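Fibronectin-binding protein BBK32 (Borrelia burgdorferi, PDB 6N1L) binds fibronectin and, through a domain that probably acts by binding C1r, inhibits the classical pathway of complement. Local coordinates at residues T26-K29 against I30-Y34; T35-S38 against T39-Q43; D50-A53 against K54-K58. All coordinates share one frame; numbering follows the deposited sequence.

Contact 1 (T26-K29 against I30-Y34); sequences TITK and IYNTY
The carbonyl oxygen K29 O is gripped twice by T33, one turn later in the same helix. The backbone amide T33 N donates to K29 O over 3.0 Å, and the hydroxyl T33 OG1 donates to K29 O over 2.8 Å. The two donors come from opposite faces of the carbonyl plane. The hydroxyl gets there because it lies beside its own backbone N, opposite the carbonyl carbon (chi1 -55°). This is the common i to i-4 bond of a helical threonine, and it satisfies the hydroxyl within the helix.

Three plain alpha-helical bonds run before it. I30 N donates to T26 O, Y31 N to I27 O and N32 N to T28 O. The last is short, at 2.8 Å. N32 also folds its amide back along the turn before it. T28 and N32 lie side by side and point the same way, with the methyl T28 CG2 3.7 Å from N32 ND2. That touch is van der Waals, and the amide nitrogen does not bond to T28 O. The hydroxyl T28 OG1 has its own partners, I24 O and R137 of helix 122-147. I30 lays its CG1 branch back along the helix, with CG1 3.4 Å from T26 O. Its end CD1 comes within 4.4 Å of T26 CG2, a loose apolar touch.

The segment is a middle part of helix 9-44, close to the centre of the chain. T26, I27 and I30 turn to helix 66-87, where they meet T75, Y79, L76 and N72. I30 also reaches I133 of helix 122-147. On that same helix Y31 packs against V130, while T33 and Y34 pack against Y126.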
loop_
_atom_site.group_PDB
_atom_site.type_symbol
_atom_site.label_atom_id
_atom_site.label_comp_id
_atom_site.label_asym_id
_atom_site.label_seq_id
_atom_site.Cartn_x
_atom_site.Cartn_y
_atom_site.Cartn_z
ATOM N N THR A 26 0.154 2.247 5.657
ATOM C CA THR A 26 0.030 2.886 4.355
ATOM C C THR A 26 -0.772 2.021 3.391
ATOM O O THR A 26 -1.602 2.538 2.637
ATOM C CB THR A 26 1.410 3.199 3.783
ATOM O OG1 THR A 26 2.161 3.968 4.744
ATOM C CG2 THR A 26 1.306 3.968 2.483
ATOM N N ILE A 27 -0.517 0.710 3.377
ATOM C CA ILE A 27 -1.328 -0.177 2.550
ATOM C C ILE A 27 -2.793 -0.077 2.944
ATOM O O ILE A 27 -3.674 -0.007 2.086
ATOM C CB ILE A 27 -0.816 -1.625 2.643
ATOM C CG1 ILE A 27 0.547 -1.698 1.960
ATOM C CG2 ILE A 27 -1.835 -2.563 1.974
ATOM C CD1 ILE A 27 1.250 -3.072 2.069
ATOM N N THR A 28 -3.081 -0.066 4.246
ATOM C CA THR A 28 -4.475 0.022 4.668
ATOM C C THR A 28 -5.093 1.327 4.181
ATOM O O THR A 28 -6.245 1.345 3.726
ATOM C CB THR A 28 -4.578 -0.109 6.191
ATOM O OG1 THR A 28 -4.011 -1.364 6.607
ATOM C CG2 THR A 28 -6.021 -0.061 6.648
ATOM N N LYS A 29 -4.317 2.415 4.211
ATOM C CA LYS A 29 -4.796 3.700 3.701
ATOM C C LYS A 29 -5.128 3.619 2.214
ATOM O O LYS A 29 -6.172 4.127 1.771
ATOM C CB LYS A 29 -3.745 4.779 3.958
ATOM C CG LYS A 29 -4.155 6.174 3.509
ATOM C CD LYS A 29 -2.970 7.127 3.624
ATOM C CE LYS A 29 -3.348 8.538 3.197
ATOM N NZ LYS A 29 -2.161 9.444 3.203
ATOM N N ILE A 30 -4.261 2.967 1.428
ATOM C CA ILE A 30 -4.514 2.815 0.001
ATOM C C ILE A 30 -5.768 1.975 -0.227
ATOM O O ILE A 30 -6.604 2.303 -1.075
ATOM C CB ILE A 30 -3.299 2.196 -0.712
ATOM C CG1 ILE A 30 -2.089 3.135 -0.675
ATOM C CG2 ILE A 30 -3.639 1.911 -2.163
ATOM C CD1 ILE A 30 -0.738 2.429 -1.040
ATOM N N TYR A 31 -5.903 0.863 0.507
ATOM C CA TYR A 31 -7.058 -0.005 0.296
ATOM C C TYR A 31 -8.352 0.701 0.706
ATOM O O TYR A 31 -9.378 0.575 0.027
ATOM C CB TYR A 31 -6.887 -1.324 1.061
ATOM C CG TYR A 31 -8.032 -2.270 0.834
ATOM C CD1 TYR A 31 -8.210 -2.882 -0.398
ATOM C CD2 TYR A 31 -8.941 -2.540 1.841
ATOM C CE1 TYR A 31 -9.280 -3.725 -0.626
ATOM C CE2 TYR A 31 -9.999 -3.398 1.629
ATOM C CZ TYR A 31 -10.164 -3.986 0.397
ATOM O OH TYR A 31 -11.233 -4.838 0.196
ATOM N N ASN A 32 -8.309 1.452 1.807
ATOM C CA ASN A 32 -9.495 2.204 2.225
ATOM C C ASN A 32 -9.876 3.261 1.196
ATOM O O ASN A 32 -11.070 3.523 0.989
ATOM C CB ASN A 32 -9.262 2.850 3.589
ATOM C CG ASN A 32 -9.221 1.832 4.732
ATOM O OD1 ASN A 32 -9.641 0.680 4.591
ATOM N ND2 ASN A 32 -8.728 2.271 5.870
ATOM N N THR A 33 -8.886 3.863 0.532
ATOM C CA THR A 33 -9.188 4.813 -0.541
ATOM C C THR A 33 -9.893 4.119 -1.701
ATOM O O THR A 33 -10.902 4.608 -2.224
ATOM C CB THR A 33 -7.909 5.495 -1.033
ATOM O OG1 THR A 33 -7.231 6.107 0.065
ATOM C CG2 THR A 33 -8.257 6.606 -2.050
ATOM N N TYR A 34 -9.372 2.967 -2.117
ATOM C CA TYR A 34 -10.036 2.176 -3.142
ATOM C C TYR A 34 -11.476 1.849 -2.751
ATOM O O TYR A 34 -12.388 1.987 -3.572
ATOM C CB TYR A 34 -9.235 0.903 -3.379
ATOM C CG TYR A 34 -9.976 -0.143 -4.163
ATOM C CD1 TYR A 34 -10.206 0.013 -5.519
ATOM C CD2 TYR A 34 -10.424 -1.304 -3.540
ATOM C CE1 TYR A 34 -10.892 -0.967 -6.248
ATOM C CE2 TYR A 34 -11.100 -2.281 -4.252
ATOM C CZ TYR A 34 -11.327 -2.107 -5.598
ATOM O OH TYR A 34 -12.002 -3.083 -6.300
#

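Contact 2 (T35-S38 against T39-Q43); sequences TLFS and TKLTQ
The F37 ring takes the L41 side chain over one face. The methyl L41 CD1 sits 4.1 Å from the ring centroid and 20° off the normal, a CH-pi contact. It is displaced toward the rim, and its nearest ring atom is F37 CE1 at 3.9 Å. The two residues are one helical turn apart. Stacking with F64 and an edge-to-face contact with Y123 add aromatic partners for F37.

On another side of the helix, L36 O accepts two bonds. K40 N donates to L36 O over 3.2 Å. T39 OG1 donates to the same L36 O over 2.8 Å and comes in more steeply, at a C=O...donor angle of 126°. The T39 hydroxyl reaches back three residues because it stands between its own backbone N and carbonyl carbon (chi1 68°). The methyl T39 CG2 then lies 3.2 Å from T35 O.

K40 bends at its second torsion and runs back across L36. Its CE touches L36 CD1 at 3.9 Å. The ammonium goes on to a salt bridge with E60 of helix 51-61, which ties the two helices together.

These turns form the last part of helix 9-44, at the surface and far from the chain centre. S38 OG bonds Y34 O one turn back and the hydroxyl of Y123 on helix 122-147. F37 and L41 face that helix at L122, Y126 and Y123. K40, L41 and Q43 face helix 51-61 at A61 and A57.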
loop_
_atom_site.group_PDB
_atom_site.type_symbol
_atom_site.label_atom_id
_atom_site.label_comp_id
_atom_site.label_asym_id
_atom_site.label_seq_id
_atom_site.Cartn_x
_atom_site.Cartn_y
_atom_site.Cartn_z
ATOM N N THR A 35 -11.705 1.460 -1.496
ATOM C CA THR A 35 -13.062 1.103 -1.076
ATOM C C THR A 35 -13.998 2.299 -1.192
ATOM O O THR A 35 -15.111 2.197 -1.733
ATOM C CB THR A 35 -13.035 0.585 0.358
ATOM O OG1 THR A 35 -12.292 -0.649 0.394
ATOM C CG2 THR A 35 -14.452 0.335 0.866
ATOM N N LEU A 36 -13.536 3.455 -0.720
ATOM C CA LEU A 36 -14.335 4.675 -0.779
ATOM C C LEU A 36 -14.601 5.093 -2.220
ATOM O O LEU A 36 -15.741 5.426 -2.579
ATOM C CB LEU A 36 -13.631 5.789 0.001
ATOM C CG LEU A 36 -14.479 7.058 0.191
ATOM C CD1 LEU A 36 -15.671 6.719 1.029
ATOM C CD2 LEU A 36 -13.638 8.146 0.878
ATOM N N PHE A 37 -13.557 5.104 -3.060
ATOM C CA PHE A 37 -13.704 5.411 -4.480
ATOM C C PHE A 37 -14.769 4.514 -5.106
ATOM O O PHE A 37 -15.694 4.993 -5.774
ATOM C CB PHE A 37 -12.335 5.233 -5.154
ATOM C CG PHE A 37 -12.228 5.720 -6.573
ATOM C CD1 PHE A 37 -13.149 6.581 -7.134
ATOM C CD2 PHE A 37 -11.154 5.311 -7.348
ATOM C CE1 PHE A 37 -13.003 7.008 -8.438
ATOM C CE2 PHE A 37 -11.006 5.734 -8.651
ATOM C CZ PHE A 37 -11.929 6.590 -9.196
ATOM N N SER A 38 -14.674 3.202 -4.842
ATOM C CA SER A 38 -15.645 2.245 -5.373
ATOM C C SER A 38 -17.080 2.611 -5.009
ATOM O O SER A 38 -17.977 2.547 -5.862
ATOM C CB SER A 38 -15.325 0.835 -4.870
ATOM O OG SER A 38 -14.061 0.411 -5.344
ATOM N N THR A 39 -17.319 3.014 -3.758
ATOM C CA THR A 39 -18.684 3.341 -3.352
ATOM C C THR A 39 -19.210 4.587 -4.060
ATOM O O THR A 39 -20.407 4.655 -4.358
ATOM C CB THR A 39 -18.803 3.509 -1.832
ATOM O OG1 THR A 39 -18.103 4.675 -1.375
ATOM C CG2 THR A 39 -18.272 2.272 -1.114
ATOM N N LYS A 40 -18.346 5.570 -4.345
ATOM C CA LYS A 40 -18.802 6.752 -5.077
ATOM C C LYS A 40 -19.203 6.399 -6.502
ATOM O O LYS A 40 -20.174 6.953 -7.039
ATOM C CB LYS A 40 -17.712 7.827 -5.107
ATOM C CG LYS A 40 -17.180 8.278 -3.781
ATOM C CD LYS A 40 -18.263 8.609 -2.783
ATOM C CE LYS A 40 -17.649 9.017 -1.472
ATOM N NZ LYS A 40 -18.675 9.299 -0.462
ATOM N N LEU A 41 -18.444 5.505 -7.142
ATOM C CA LEU A 41 -18.767 5.065 -8.490
ATOM C C LEU A 41 -20.067 4.280 -8.500
ATOM O O LEU A 41 -20.883 4.424 -9.421
ATOM C CB LEU A 41 -17.621 4.218 -9.058
ATOM C CG LEU A 41 -16.284 4.954 -9.235
ATOM C CD1 LEU A 41 -15.166 3.974 -9.570
ATOM C CD2 LEU A 41 -16.363 6.045 -10.297
ATOM N N THR A 42 -20.283 3.455 -7.470
ATOM C CA THR A 42 -21.546 2.736 -7.348
ATOM C C THR A 42 -22.706 3.698 -7.124
ATOM O O THR A 42 -23.740 3.606 -7.798
ATOM C CB THR A 42 -21.462 1.723 -6.207
ATOM O OG1 THR A 42 -20.565 0.669 -6.576
ATOM C CG2 THR A 42 -22.838 1.141 -5.915
ATOM N N GLN A 43 -22.540 4.647 -6.197
ATOM C CA GLN A 43 -23.629 5.561 -5.853
ATOM C C GLN A 43 -24.055 6.404 -7.045
ATOM O O GLN A 43 -25.252 6.637 -7.254
ATOM C CB GLN A 43 -23.212 6.473 -4.693
ATOM C CG GLN A 43 -23.229 5.808 -3.335
ATOM C CD GLN A 43 -22.314 6.498 -2.349
ATOM O OE1 GLN A 43 -21.853 7.613 -2.591
ATOM N NE2 GLN A 43 -22.043 5.840 -1.243
#

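Contact 3 (D50-A53 against K54-K58); sequences DNFA and KAKAK
K54 reaches back to D50 and N51 at the N-terminus of helix 51-61, where D50 is the N-cap. The cap bond runs from A53 N to D50 OD1, over 2.8 Å. It gives a partner to an amide of the first turn, which has no earlier helical carbonyl to bond. The D50 carboxylate may also interact favourably with the helix dipole.

K54 is held to the start of the helix at both its ends. Its amide donates to the cap residue, with K54 N 2.9 Å from D50 O. Its side chain curls back, bent at the third and fourth torsions (chi3 -83°, chi4 64°), and brings the ammonium beside N51. There K54 NZ donates to N51 OD1 over 2.8 Å. The nitrogen lies in the plane of the N51 amide, on a lone pair of the oxygen. The same K54 NZ makes a weak bond of 3.3 Å to D50 O. It stays 6.1 Å from D50 OD1, so the lysine and the aspartate are not in direct charge contact.

A53 accepts from A57 N through its backbone oxygen. A57 in turn packs on Q43 and M44 of helix 9-44, which places this turn against the preceding helix.

F52 and K56 stand one turn apart on an exposed side. K56 CG lies over one face of the F52 ring, toward its rim. The rest of the chain bends several times, and K56 NZ ends beside the rim, 3.2 Å from F52 CZ, not over the ring centre.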
loop_
_atom_site.group_PDB
_atom_site.type_symbol
_atom_site.label_atom_id
_atom_site.label_comp_id
_atom_site.label_asym_id
_atom_site.label_seq_id
_atom_site.Cartn_x
_atom_site.Cartn_y
_atom_site.Cartn_z
ATOM N N ASP A 50 -31.550 9.954 -5.332
ATOM C CA ASP A 50 -32.092 11.067 -6.099
ATOM C C ASP A 50 -30.969 11.825 -6.817
ATOM O O ASP A 50 -29.774 11.558 -6.632
ATOM C CB ASP A 50 -32.940 11.991 -5.205
ATOM C CG ASP A 50 -32.125 12.798 -4.177
ATOM O OD1 ASP A 50 -30.881 12.880 -4.246
ATOM O OD2 ASP A 50 -32.764 13.393 -3.278
ATOM N N ASN A 51 -31.371 12.785 -7.652
ATOM C CA ASN A 51 -30.417 13.435 -8.547
ATOM C C ASN A 51 -29.382 14.244 -7.781
ATOM O O ASN A 51 -28.192 14.208 -8.118
ATOM C CB ASN A 51 -31.158 14.318 -9.544
ATOM C CG ASN A 51 -31.980 13.509 -10.517
ATOM O OD1 ASN A 51 -31.646 12.365 -10.812
ATOM N ND2 ASN A 51 -33.065 14.095 -11.016
ATOM N N PHE A 52 -29.814 14.981 -6.753
ATOM C CA PHE A 52 -28.868 15.705 -5.911
ATOM C C PHE A 52 -27.799 14.761 -5.368
ATOM O O PHE A 52 -26.597 15.043 -5.462
ATOM C CB PHE A 52 -29.611 16.402 -4.770
ATOM C CG PHE A 52 -28.726 17.235 -3.875
ATOM C CD1 PHE A 52 -28.141 18.403 -4.340
ATOM C CD2 PHE A 52 -28.505 16.860 -2.559
ATOM C CE1 PHE A 52 -27.334 19.177 -3.511
ATOM C CE2 PHE A 52 -27.697 17.624 -1.723
ATOM C CZ PHE A 52 -27.113 18.784 -2.200
ATOM N N ALA A 53 -28.222 13.614 -4.828
ATOM C CA ALA A 53 -27.272 12.702 -4.200
ATOM C C ALA A 53 -26.330 12.076 -5.222
ATOM O O ALA A 53 -25.128 11.944 -4.960
ATOM C CB ALA A 53 -28.016 11.618 -3.420
ATOM N N LYS A 54 -26.849 11.671 -6.383
ATOM C CA LYS A 54 -25.978 11.115 -7.414
ATOM C C LYS A 54 -24.993 12.158 -7.925
ATOM O O LYS A 54 -23.840 11.836 -8.240
ATOM C CB LYS A 54 -26.806 10.575 -8.573
ATOM C CG LYS A 54 -27.512 9.257 -8.306
ATOM C CD LYS A 54 -28.275 8.797 -9.552
ATOM C CE LYS A 54 -29.633 9.460 -9.659
ATOM N NZ LYS A 54 -29.506 10.938 -9.839
ATOM N N ALA A 55 -25.436 13.410 -8.033
ATOM C CA ALA A 55 -24.538 14.466 -8.484
ATOM C C ALA A 55 -23.412 14.682 -7.490
ATOM O O ALA A 55 -22.263 14.917 -7.883
ATOM C CB ALA A 55 -25.310 15.767 -8.700
ATOM N N LYS A 56 -23.725 14.630 -6.194
ATOM C CA LYS A 56 -22.685 14.790 -5.193
ATOM C C LYS A 56 -21.699 13.637 -5.274
ATOM O O LYS A 56 -20.489 13.834 -5.122
ATOM C CB LYS A 56 -23.305 14.896 -3.805
ATOM C CG LYS A 56 -23.869 16.281 -3.519
ATOM C CD LYS A 56 -22.931 17.359 -4.083
ATOM C CE LYS A 56 -22.817 18.562 -3.153
ATOM N NZ LYS A 56 -24.087 19.346 -3.087
ATOM N N ALA A 57 -22.200 12.431 -5.567
ATOM C CA ALA A 57 -21.330 11.261 -5.662
ATOM C C ALA A 57 -20.426 11.337 -6.888
ATOM O O ALA A 57 -19.252 10.952 -6.832
ATOM C CB ALA A 57 -22.175 9.987 -5.688
ATOM N N LYS A 58 -20.950 11.845 -8.000
ATOM C CA LYS A 58 -20.128 12.033 -9.189
ATOM C C LYS A 58 -19.008 13.041 -8.933
ATOM O O LYS A 58 -17.858 12.811 -9.327
ATOM C CB LYS A 58 -21.021 12.473 -10.350
ATOM C CG LYS A 58 -20.327 12.577 -11.694
ATOM C CD LYS A 58 -21.223 13.255 -12.724
ATOM C CE LYS A 58 -21.774 14.552 -12.170
ATOM N NZ LYS A 58 -23.123 14.873 -12.734
#

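The three contacts follow one another along the chain. Contacts 1 and 2 adjoin in sequence on helix 9-44, with centres 14 Å apart. Contact 3 begins the next helix, 51-61. Its centre is 12 Å from that of contact 2 and 24 Å from that of contact 1. Contacts 2 and 3 touch where the two helices pack, with Q43 CB 3.8 Å from A57 CB. Contact 1 and contact 3 do not meet. The contact centres lie about 6, 19 and 30 Å from the centre of the chain. The 26-43 part of helix 9-44 thus runs from near the middle of this all-helical domain to an outlying end, where helix 51-61 packs against it.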